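Local structure of thiamine pyrophosphokinase (2G9Z) at residues K72-L77 with I242-I247; K188-L193 with E232-V237. The protein catalyses the transfer of a pyrophosphate group from ATP to thiamine, making the cofactor thiamine pyrophosphate. All coordinates share one frame; numbering follows the deposited sequence.

Each contact joins elements packed along the large mixed sheet, yet they lie on opposite sides of the chain's centre, with their own centres about 27 Å apart. Contact 1 is a surface contact between two loops, the one leading into helix 77-81 and the turn joining strands 237-242 and 246-251. Contact 2, partly buried, sets Trp190 of helix 185-195 against Tyr234, the first residue past helix 217-233. Strand 237-242 connects them: its start falls in contact 2 and its end in contact 1. Their chemistry differs as well. Contact 1 combines a bond between two hydroxyls with an isoleucine pair, whereas contact 2 rests on two aromatic residues and one indole N-H.

Contact 1 of 2, residues K72-L77 with I242-I247; sequences KITIDL and ITTNDI
Two threonine hydroxyls meet between the loops: Thr74 OG1 and Thr244 OG1 lie 3.0 Å apart in a hydrogen bond whose donor could be either residue. The two side chains cross at roughly a right angle, and each reaches its partner differently. In Thr74 the hydroxyl sits between the backbone N and the carbonyl carbon (chi1 67°); in Thr244 it lies beside the backbone N, opposite the carbonyl carbon (chi1 -63°). The methyl CG2 of Thr74 stays 3.9 Å from Thr244 OG1, flanking the polar bond.

Next to this pair, the gamma-methyls of two isoleucines touch, Ile75 CG2 to Ile242 CG2 at 4.0 Å, again with the side chains crossed. The CB of Thr243 points away from the 72-77 loop, and its hydroxyl organises its own turn. Its OG1 accepts from Asn245 N at 3.0 Å and, more directly, from Asp246 N at 2.8 Å, an ST turn and ST motif that shape the link between two antiparallel strands. Thr243 N also bonds to Asp246 O, closing the hairpin.

Ile75 and Ile242 both rest on Leu210 of strand 205-210 and on Leu80 of helix 77-81, while Asp76 N-caps that helix. Beyond the hairpin, Asp246 OD2 accepts from Phe217 N of the second subunit, so the contact stands near the dimer interface, between helix 77-81 and the ends of central strands of the large sheet.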
ATOM      1  N   LYS A  72      -2.632  -2.806  15.419  1.00 31.96           N
ATOM      2  CA  LYS A  72      -2.454  -3.952  16.299  1.00 33.46           C
ATOM      3  C   LYS A  72      -1.149  -4.664  15.968  1.00 33.79           C
ATOM      4  O   LYS A  72      -0.879  -4.975  14.811  1.00 34.73           O
ATOM      5  CB  LYS A  72      -3.644  -4.904  16.161  1.00 36.39           C
ATOM      6  CG  LYS A  72      -3.724  -5.968  17.243  1.00 39.38           C
ATOM      7  CD  LYS A  72      -5.063  -6.690  17.195  1.00 42.40           C
ATOM      8  CE  LYS A  72      -5.172  -7.737  18.292  1.00 43.38           C
ATOM      9  NZ  LYS A  72      -4.160  -8.813  18.124  1.00 44.56           N
ATOM     10  N   ILE A  73      -0.333  -4.903  16.990  1.00 33.68           N
ATOM     11  CA  ILE A  73       0.952  -5.566  16.808  1.00 34.11           C
ATOM     12  C   ILE A  73       0.789  -7.081  16.755  1.00 36.24           C
ATOM     13  O   ILE A  73       0.386  -7.708  17.737  1.00 35.90           O
ATOM     14  CB  ILE A  73       1.929  -5.180  17.938  1.00 32.54           C
ATOM     15  CG1 ILE A  73       2.190  -3.670  17.886  1.00 32.07           C
ATOM     16  CG2 ILE A  73       3.230  -5.960  17.795  1.00 32.31           C
ATOM     17  CD1 ILE A  73       3.137  -3.155  18.943  1.00 31.37           C
ATOM     18  N   THR A  74       1.121  -7.658  15.603  1.00 37.06           N
ATOM     19  CA  THR A  74       0.983  -9.093  15.379  1.00 38.63           C
ATOM     20  C   THR A  74       2.294  -9.878  15.356  1.00 38.43           C
ATOM     21  O   THR A  74       2.278 -11.109  15.320  1.00 40.47           O
ATOM     22  CB  THR A  74       0.253  -9.359  14.049  1.00 38.98           C
ATOM     23  OG1 THR A  74       1.081  -8.937  12.956  1.00 40.22           O
ATOM     24  CG2 THR A  74      -1.058  -8.585  14.000  1.00 39.56           C
ATOM     25  N   ILE A  75       3.422  -9.179  15.373  1.00 36.39           N
ATOM     26  CA  ILE A  75       4.720  -9.845  15.348  1.00 34.93           C
ATOM     27  C   ILE A  75       5.210 -10.195  16.746  1.00 34.77           C
ATOM     28  O   ILE A  75       4.552  -9.903  17.746  1.00 34.04           O
ATOM     29  CB  ILE A  75       5.806  -8.957  14.706  1.00 35.25           C
ATOM     30  CG1 ILE A  75       6.064  -7.738  15.596  1.00 34.46           C
ATOM     31  CG2 ILE A  75       5.375  -8.527  13.316  1.00 35.35           C
ATOM     32  CD1 ILE A  75       7.386  -7.051  15.337  1.00 34.05           C
ATOM     33  N   ASP A  76       6.382 -10.819  16.800  1.00 35.04           N
ATOM     34  CA  ASP A  76       7.003 -11.189  18.062  1.00 35.37           C
ATOM     35  C   ASP A  76       7.724  -9.935  18.557  1.00 34.34           C
ATOM     36  O   ASP A  76       8.943  -9.808  18.431  1.00 34.38           O
ATOM     37  CB  ASP A  76       8.006 -12.322  17.845  1.00 37.06           C
ATOM     38  CG  ASP A  76       8.658 -12.781  19.134  1.00 40.35           C
ATOM     39  OD1 ASP A  76       8.529 -12.077  20.160  1.00 40.56           O
ATOM     40  OD2 ASP A  76       9.310 -13.847  19.118  1.00 42.06           O
ATOM     41  N   LEU A  77       6.945  -9.015  19.114  1.00 33.57           N
ATOM     42  CA  LEU A  77       7.446  -7.744  19.619  1.00 32.20           C
ATOM     43  C   LEU A  77       8.647  -7.843  20.548  1.00 32.44           C
ATOM     44  O   LEU A  77       9.660  -7.174  20.334  1.00 31.99           O
ATOM     45  CB  LEU A  77       6.319  -6.995  20.335  1.00 31.50           C
ATOM     46  CG  LEU A  77       6.660  -5.601  20.862  1.00 31.77           C
ATOM     47  CD1 LEU A  77       7.046  -4.687  19.700  1.00 30.62           C
ATOM     48  CD2 LEU A  77       5.464  -5.040  21.609  1.00 31.28           C
ATOM     49  N   ILE A 242       8.303  -3.666   8.804  1.00 17.54           N
ATOM     50  CA  ILE A 242       7.917  -5.038   9.086  1.00 19.71           C
ATOM     51  C   ILE A 242       6.412  -5.023   9.263  1.00 20.06           C
ATOM     52  O   ILE A 242       5.892  -4.320  10.131  1.00 18.17           O
ATOM     53  CB  ILE A 242       8.587  -5.574  10.365  1.00 21.78           C
ATOM     54  CG1 ILE A 242      10.097  -5.710  10.145  1.00 22.99           C
ATOM     55  CG2 ILE A 242       7.984  -6.928  10.739  1.00 22.65           C
ATOM     56  CD1 ILE A 242      10.853  -6.161  11.380  1.00 24.29           C
ATOM     57  N   THR A 243       5.711  -5.771   8.420  1.00 21.42           N
ATOM     58  CA  THR A 243       4.258  -5.815   8.495  1.00 25.36           C
ATOM     59  C   THR A 243       3.793  -7.205   8.862  1.00 25.72           C
ATOM     60  O   THR A 243       4.598  -8.091   9.142  1.00 26.80           O
ATOM     61  CB  THR A 243       3.607  -5.436   7.150  1.00 26.89           C
ATOM     62  OG1 THR A 243       3.680  -6.553   6.250  1.00 26.17           O
ATOM     63  CG2 THR A 243       4.332  -4.250   6.530  1.00 26.92           C
ATOM     64  N   THR A 244       2.479  -7.389   8.852  1.00 26.89           N
ATOM     65  CA  THR A 244       1.884  -8.673   9.178  1.00 28.84           C
ATOM     66  C   THR A 244       2.185  -9.686   8.076  1.00 29.10           C
ATOM     67  O   THR A 244       2.305 -10.884   8.326  1.00 30.60           O
ATOM     68  CB  THR A 244       0.357  -8.540   9.324  1.00 29.13           C
ATOM     69  OG1 THR A 244       0.058  -7.654  10.408  1.00 31.45           O
ATOM     70  CG2 THR A 244      -0.278  -9.898   9.592  1.00 32.51           C
ATOM     71  N   ASN A 245       2.337  -9.187   6.858  1.00 27.35           N
ATOM     72  CA  ASN A 245       2.581 -10.051   5.713  1.00 26.96           C
ATOM     73  C   ASN A 245       4.008 -10.105   5.194  1.00 26.76           C
ATOM     74  O   ASN A 245       4.437 -11.129   4.653  1.00 25.22           O
ATOM     75  CB  ASN A 245       1.656  -9.619   4.578  1.00 26.80           C
ATOM     76  CG  ASN A 245       0.209  -9.569   5.009  1.00 27.29           C
ATOM     77  OD1 ASN A 245      -0.424 -10.607   5.191  1.00 29.36           O
ATOM     78  ND2 ASN A 245      -0.315  -8.360   5.202  1.00 24.94           N
ATOM     79  N   ASP A 246       4.751  -9.020   5.366  1.00 25.69           N
ATOM     80  CA  ASP A 246       6.097  -8.977   4.826  1.00 24.78           C
ATOM     81  C   ASP A 246       7.044  -7.960   5.450  1.00 22.48           C
ATOM     82  O   ASP A 246       6.731  -7.305   6.441  1.00 21.00           O
ATOM     83  CB  ASP A 246       5.988  -8.682   3.327  1.00 27.77           C
ATOM     84  CG  ASP A 246       5.026  -7.532   3.030  1.00 29.66           C
ATOM     85  OD1 ASP A 246       5.105  -6.497   3.724  1.00 32.45           O
ATOM     86  OD2 ASP A 246       4.193  -7.652   2.104  1.00 27.86           O
ATOM     87  N   ILE A 247       8.224  -7.868   4.848  1.00 19.78           N
ATOM     88  CA  ILE A 247       9.239  -6.909   5.240  1.00 17.37           C
ATOM     89  C   ILE A 247       9.473  -6.110   3.961  1.00 17.87           C
ATOM     90  O   ILE A 247       9.573  -6.676   2.864  1.00 15.77           O
ATOM     91  CB  ILE A 247      10.542  -7.586   5.706  1.00 17.50           C
ATOM     92  CG1 ILE A 247      11.518  -6.518   6.204  1.00 17.18           C
ATOM     93  CG2 ILE A 247      11.154  -8.412   4.578  1.00 18.64           C
ATOM     94  CD1 ILE A 247      12.670  -7.075   7.013  1.00 18.79           C
TER

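Contact 2 of 2, residues K188-L193 with E232-V237; sequences KLWNGL and EDYPKV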
ATOM      1  N   LYS A 188      12.161  22.027  13.080  1.00 28.97           N
ATOM      2  CA  LYS A 188      13.020  23.203  13.126  1.00 31.77           C
ATOM      3  C   LYS A 188      14.406  22.800  13.604  1.00 32.48           C
ATOM      4  O   LYS A 188      15.396  23.045  12.923  1.00 33.82           O
ATOM      5  CB  LYS A 188      12.440  24.261  14.068  1.00 31.41           C
ATOM      6  CG  LYS A 188      11.150  24.896  13.574  1.00 32.51           C
ATOM      7  CD  LYS A 188      10.614  25.910  14.574  1.00 34.67           C
ATOM      8  CE  LYS A 188       9.347  26.572  14.057  1.00 36.36           C
ATOM      9  NZ  LYS A 188       8.830  27.599  15.000  1.00 39.76           N
ATOM     10  N   LEU A 189      14.464  22.163  14.770  1.00 34.08           N
ATOM     11  CA  LEU A 189      15.731  21.734  15.352  1.00 35.10           C
ATOM     12  C   LEU A 189      16.587  20.948  14.363  1.00 35.57           C
ATOM     13  O   LEU A 189      17.773  21.239  14.203  1.00 37.99           O
ATOM     14  CB  LEU A 189      15.482  20.883  16.601  1.00 35.10           C
ATOM     15  CG  LEU A 189      16.547  20.908  17.703  1.00 36.27           C
ATOM     16  CD1 LEU A 189      16.205  19.873  18.762  1.00 36.35           C
ATOM     17  CD2 LEU A 189      17.914  20.625  17.128  1.00 37.03           C
ATOM     18  N   TRP A 190      16.002  19.955  13.702  1.00 35.94           N
ATOM     19  CA  TRP A 190      16.762  19.155  12.748  1.00 35.77           C
ATOM     20  C   TRP A 190      17.319  20.061  11.658  1.00 37.42           C
ATOM     21  O   TRP A 190      18.455  19.891  11.219  0.87 38.09           O
ATOM     22  CB  TRP A 190      15.878  18.070  12.127  0.83 34.15           C
ATOM     23  CG  TRP A 190      16.617  17.121  11.219  0.95 31.60           C
ATOM     24  CD1 TRP A 190      16.310  16.826   9.921  0.70 31.92           C
ATOM     25  CD2 TRP A 190      17.769  16.327  11.549  0.98 30.98           C
ATOM     26  NE1 TRP A 190      17.195  15.897   9.422  0.90 31.95           N
ATOM     27  CE2 TRP A 190      18.099  15.572  10.398  1.00 30.31           C
ATOM     28  CE3 TRP A 190      18.551  16.176  12.703  0.91 30.54           C
ATOM     29  CZ2 TRP A 190      19.181  14.679  10.368  0.99 30.44           C
ATOM     30  CZ3 TRP A 190      19.627  15.285  12.674  1.00 28.62           C
ATOM     31  CH2 TRP A 190      19.931  14.550  11.513  0.94 28.95           C
ATOM     32  N   ASN A 191      16.515  21.031  11.233  0.82 38.78           N
ATOM     33  CA  ASN A 191      16.927  21.973  10.197  1.00 39.39           C
ATOM     34  C   ASN A 191      18.015  22.917  10.709  1.00 40.34           C
ATOM     35  O   ASN A 191      19.062  23.072  10.080  1.00 39.93           O
ATOM     36  CB  ASN A 191      15.722  22.787   9.717  1.00 39.85           C
ATOM     37  CG  ASN A 191      16.089  23.795   8.642  0.78 40.54           C
ATOM     38  OD1 ASN A 191      15.926  25.003   8.824  0.72 40.89           O
ATOM     39  ND2 ASN A 191      16.588  23.303   7.516  0.67 39.78           N
ATOM     40  N   GLY A 192      17.763  23.543  11.854  0.39 40.85           N
ATOM     41  CA  GLY A 192      18.732  24.463  12.420  1.00 42.24           C
ATOM     42  C   GLY A 192      20.052  23.792  12.741  0.61 43.14           C
ATOM     43  O   GLY A 192      21.120  24.381  12.562  1.00 42.24           O
ATOM     44  N   LEU A 193      19.979  22.552  13.215  0.79 44.31           N
ATOM     45  CA  LEU A 193      21.172  21.794  13.573  0.80 45.85           C
ATOM     46  C   LEU A 193      22.075  21.607  12.358  0.62 46.58           C
ATOM     47  O   LEU A 193      23.302  21.631  12.473  1.00 46.18           O
ATOM     48  CB  LEU A 193      20.775  20.432  14.145  1.00 46.73           C
ATOM     49  CG  LEU A 193      21.889  19.576  14.750  0.86 48.08           C
ATOM     50  CD1 LEU A 193      22.406  20.231  16.023  0.97 48.48           C
ATOM     51  CD2 LEU A 193      21.352  18.186  15.053  0.97 48.78           C
ATOM     52  N   GLU A 232      17.678   9.127   0.049  1.00 23.11           N
ATOM     53  CA  GLU A 232      18.294  10.160  -0.762  1.00 25.12           C
ATOM     54  C   GLU A 232      19.063  11.121   0.150  1.00 26.28           C
ATOM     55  O   GLU A 232      20.203  11.490  -0.136  1.00 27.72           O
ATOM     56  CB  GLU A 232      17.210  10.908  -1.539  1.00 28.00           C
ATOM     57  CG  GLU A 232      17.724  11.976  -2.485  1.00 33.56           C
ATOM     58  CD  GLU A 232      16.625  12.529  -3.371  1.00 35.38           C
ATOM     59  OE1 GLU A 232      16.094  11.765  -4.203  1.00 39.03           O
ATOM     60  OE2 GLU A 232      16.289  13.724  -3.236  1.00 39.78           O
ATOM     61  N   ASP A 233      18.440  11.494   1.263  1.00 22.71           N
ATOM     62  CA  ASP A 233      19.039  12.425   2.208  1.00 24.67           C
ATOM     63  C   ASP A 233      19.964  11.830   3.266  1.00 24.02           C
ATOM     64  O   ASP A 233      20.941  12.473   3.663  1.00 23.79           O
ATOM     65  CB  ASP A 233      17.940  13.234   2.904  1.00 24.68           C
ATOM     66  CG  ASP A 233      17.219  14.170   1.957  1.00 26.97           C
ATOM     67  OD1 ASP A 233      17.735  14.405   0.844  1.00 29.34           O
ATOM     68  OD2 ASP A 233      16.143  14.682   2.330  1.00 29.33           O
ATOM     69  N   TYR A 234      19.663  10.616   3.717  1.00 22.62           N
ATOM     70  CA  TYR A 234      20.453   9.950   4.749  1.00 23.52           C
ATOM     71  C   TYR A 234      20.701   8.495   4.365  1.00 24.88           C
ATOM     72  O   TYR A 234      20.082   7.580   4.914  1.00 24.36           O
ATOM     73  CB  TYR A 234      19.701  10.010   6.081  1.00 28.29           C
ATOM     74  CG  TYR A 234      18.989  11.326   6.304  1.00 29.79           C
ATOM     75  CD1 TYR A 234      19.700  12.490   6.600  1.00 32.55           C
ATOM     76  CD2 TYR A 234      17.609  11.418   6.163  1.00 32.40           C
ATOM     77  CE1 TYR A 234      19.047  13.717   6.747  1.00 33.99           C
ATOM     78  CE2 TYR A 234      16.946  12.637   6.305  1.00 34.32           C
ATOM     79  CZ  TYR A 234      17.668  13.779   6.597  1.00 34.72           C
ATOM     80  OH  TYR A 234      17.006  14.980   6.734  1.00 36.98           O
ATOM     81  N   PRO A 235      21.617   8.261   3.413  1.00 25.15           N
ATOM     82  CA  PRO A 235      21.942   6.908   2.953  1.00 25.58           C
ATOM     83  C   PRO A 235      22.426   5.926   4.016  1.00 25.76           C
ATOM     84  O   PRO A 235      22.329   4.717   3.823  1.00 24.67           O
ATOM     85  CB  PRO A 235      22.980   7.151   1.855  1.00 25.10           C
ATOM     86  CG  PRO A 235      23.596   8.469   2.238  1.00 26.49           C
ATOM     87  CD  PRO A 235      22.401   9.267   2.674  1.00 26.07           C
ATOM     88  N   LYS A 236      22.934   6.440   5.133  1.00 25.60           N
ATOM     89  CA  LYS A 236      23.429   5.580   6.204  1.00 28.29           C
ATOM     90  C   LYS A 236      22.310   5.017   7.075  1.00 27.54           C
ATOM     91  O   LYS A 236      22.541   4.135   7.902  1.00 28.05           O
ATOM     92  CB  LYS A 236      24.434   6.342   7.077  1.00 31.14           C
ATOM     93  CG  LYS A 236      25.833   6.409   6.492  1.00 34.25           C
ATOM     94  CD  LYS A 236      26.698   7.419   7.231  1.00 38.20           C
ATOM     95  CE  LYS A 236      28.173   7.159   6.981  1.00 40.47           C
ATOM     96  NZ  LYS A 236      28.473   6.987   5.533  1.00 42.04           N
ATOM     97  N   VAL A 237      21.098   5.534   6.904  1.00 25.68           N
ATOM     98  CA  VAL A 237      19.969   5.032   7.674  1.00 24.00           C
ATOM     99  C   VAL A 237      19.271   3.967   6.837  1.00 23.10           C
ATOM    100  O   VAL A 237      18.848   4.236   5.716  1.00 21.52           O
ATOM    101  CB  VAL A 237      18.956   6.151   8.003  1.00 24.23           C
ATOM    102  CG1 VAL A 237      17.757   5.569   8.747  1.00 23.83           C
ATOM    103  CG2 VAL A 237      19.628   7.231   8.846  1.00 25.20           C
TER
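Trp190 of helix 185-195 and Tyr234, the first residue to leave helix 217-233, bring two aromatic side chains together in the alpha/beta catalytic domain of thiamine pyrophosphokinase. Helix 217-233 is the helix of a beta-alpha-beta crossover between the parallel, adjacent strands 205-210 and 237-242 of the large sheet, and Tyr234 lies where the chain turns back toward the second of them.

The polar interaction is a single hydrogen bond from the indole, Trp190 NE1 to Tyr234 OH, 2.8 Å long. It is nearly straight, with an N-H...acceptor angle of 173°, and the phenol oxygen lies almost exactly in the indole plane, so the N-H is used along its natural direction. The bond satisfies the indole nitrogen of a buried tryptophan and helps to hold the phenol end of Tyr234 in place.

Apolar contact runs beside this bond. Tyr234 CE1 approaches the indole at its edge, 3.7 Å from Trp190 CZ2. The planes are inclined at 60°, an oblique pairing, and the two side chains slide past each other in opposite directions. Trp190 extends toward its partner with CG anti to the backbone N (chi1 -175°). On the tyrosine's own side, Asp233 CB lies over the centre of one ring face. Helix 155-170 supplies further packing: Gln164 touches both aromatic residues, Leu165 lies against Trp190, and the ring of His161 meets the indole.

Backbone bonding shapes the tyrosine's end of the contact. A type I beta turn runs from Tyr234 to Val237 and delivers the chain into strand 237-242; it is closed by the bond from Val237 N to Tyr234 O, 3.0 Å long.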